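Side-chain contact in putative type VI secretion protein (Escherichia coli, PDB 3U66), which is an inner-membrane-attached, DotU-family component (TssL) of the type VI secretion system, probably taking part in protein secretion: residues V122-L125 with T126-R130. Residues are numbered along the deposited sequence; the frame is centred on the assembly and turned at random.
Sequences VAVL and TCLCR
V122 O takes two hydrogen bonds from T126, one turn further along the same helix. The backbone bond, T126 N to V122 O, is 2.9 Å. The hydroxyl OG1 of T126 gives its proton to V122 O at 2.8 Å, coming from well above the carbonyl plane. This is the familiar back-bond of a helical threonine: with OG1 beside its own backbone N (chi1 -60°), the hydroxyl reaches the carbonyl four residues back, and a buried polar group is satisfied within the helix. A valine in its place, with a methyl for the hydroxyl, would probably leave V122 O with the amide as its one donor from this residue and press an apolar group against that carbonyl. A123 O receives C127 N nearly straight, with an N-H...O angle of 163°, while C127 SG stands 3.5 Å from A123 O. At V124 the backbone link, L128 N to V124 O, lies in the carbonyl plane, and the side chains run alongside each other, pointing the same way, with V124 CG1 4.1 Å from L128 CD1. L125 O accepts C129 N at 3.1 Å, by a more bent bond from above the carbonyl plane. Helix 122-133 packs against three helices: A123 and C127 meet M63, and V124 S59 and I62, of helix 57-76; T126 touches E10, and C127 F13 and W17, of helix 7-24; V124 touches Q114, and L128 L107 and I111, of helix 103-115.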
loop_
_atom_site.group_PDB
_atom_site.type_symbol
_atom_site.label_atom_id
_atom_site.label_comp_id
_atom_site.label_asym_id
_atom_site.label_seq_id
_atom_site.Cartn_x
_atom_site.Cartn_y
_atom_site.Cartn_z
ATOM N N VAL A 122 5.262 13.941 -6.952
ATOM C CA VAL A 122 6.010 12.801 -7.485
ATOM C C VAL A 122 6.325 11.759 -6.381
ATOM O O VAL A 122 6.177 10.556 -6.616
ATOM C CB VAL A 122 7.236 13.256 -8.333
ATOM C CG1 VAL A 122 8.235 14.073 -7.514
ATOM C CG2 VAL A 122 7.919 12.082 -9.029
ATOM N N ALA A 123 6.658 12.239 -5.161
ATOM C CA ALA A 123 6.934 11.407 -3.985
ATOM C C ALA A 123 5.717 10.550 -3.589
ATOM O O ALA A 123 5.884 9.357 -3.327
ATOM C CB ALA A 123 7.394 12.277 -2.825
ATOM N N VAL A 124 4.499 11.145 -3.613
ATOM C CA VAL A 124 3.228 10.472 -3.313
ATOM C C VAL A 124 2.980 9.368 -4.352
ATOM O O VAL A 124 2.708 8.237 -3.956
ATOM C CB VAL A 124 2.048 11.487 -3.205
ATOM C CG1 VAL A 124 0.690 10.790 -3.106
ATOM C CG2 VAL A 124 2.252 12.438 -2.030
ATOM N N LEU A 125 3.124 9.687 -5.663
ATOM C CA LEU A 125 2.957 8.748 -6.784
ATOM C C LEU A 125 3.931 7.589 -6.698
ATOM O O LEU A 125 3.586 6.481 -7.116
ATOM C CB LEU A 125 3.140 9.433 -8.158
ATOM C CG LEU A 125 2.097 10.440 -8.657
ATOM C CD1 LEU A 125 2.387 10.814 -10.081
ATOM C CD2 LEU A 125 0.686 9.901 -8.564
ATOM N N THR A 126 5.161 7.854 -6.194
ATOM C CA THR A 126 6.208 6.845 -6.025
ATOM C C THR A 126 5.756 5.835 -4.976
ATOM O O THR A 126 5.772 4.632 -5.241
ATOM C CB THR A 126 7.558 7.514 -5.707
ATOM O OG1 THR A 126 7.908 8.389 -6.784
ATOM C CG2 THR A 126 8.681 6.502 -5.457
ATOM N N CYS A 127 5.304 6.335 -3.813
ATOM C CA CYS A 127 4.830 5.519 -2.700
ATOM C C CYS A 127 3.628 4.660 -3.065
ATOM O O CYS A 127 3.575 3.501 -2.658
ATOM C CB CYS A 127 4.561 6.390 -1.482
ATOM S SG CYS A 127 6.063 7.055 -0.727
ATOM N N LEU A 128 2.699 5.209 -3.874
ATOM C CA LEU A 128 1.515 4.501 -4.358
ATOM C C LEU A 128 1.900 3.374 -5.337
ATOM O O LEU A 128 1.225 2.338 -5.387
ATOM C CB LEU A 128 0.505 5.478 -4.991
ATOM C CG LEU A 128 -0.168 6.486 -4.046
ATOM C CD1 LEU A 128 -0.964 7.497 -4.817
ATOM C CD2 LEU A 128 -1.059 5.799 -3.013
ATOM N N CYS A 129 3.002 3.573 -6.090
ATOM C CA CYS A 129 3.536 2.573 -7.012
ATOM C C CYS A 129 4.217 1.478 -6.209
ATOM O O CYS A 129 4.041 0.293 -6.497
ATOM C CB CYS A 129 4.498 3.206 -8.018
ATOM S SG CYS A 129 3.679 4.158 -9.319
ATOM N N ARG A 130 4.983 1.884 -5.189
ATOM C CA ARG A 130 5.690 0.971 -4.294
ATOM C C ARG A 130 4.691 0.112 -3.523
ATOM O O ARG A 130 4.930 -1.090 -3.371
ATOM C CB ARG A 130 6.622 1.750 -3.347
ATOM C CG ARG A 130 8.020 1.156 -3.191
ATOM C CD ARG A 130 8.823 1.227 -4.472
ATOM N NE ARG A 130 10.231 1.552 -4.255
ATOM C CZ ARG A 130 11.249 0.760 -4.573
ATOM N NH1 ARG A 130 11.027 -0.432 -5.120
ATOM N NH2 ARG A 130 12.495 1.143 -4.343
#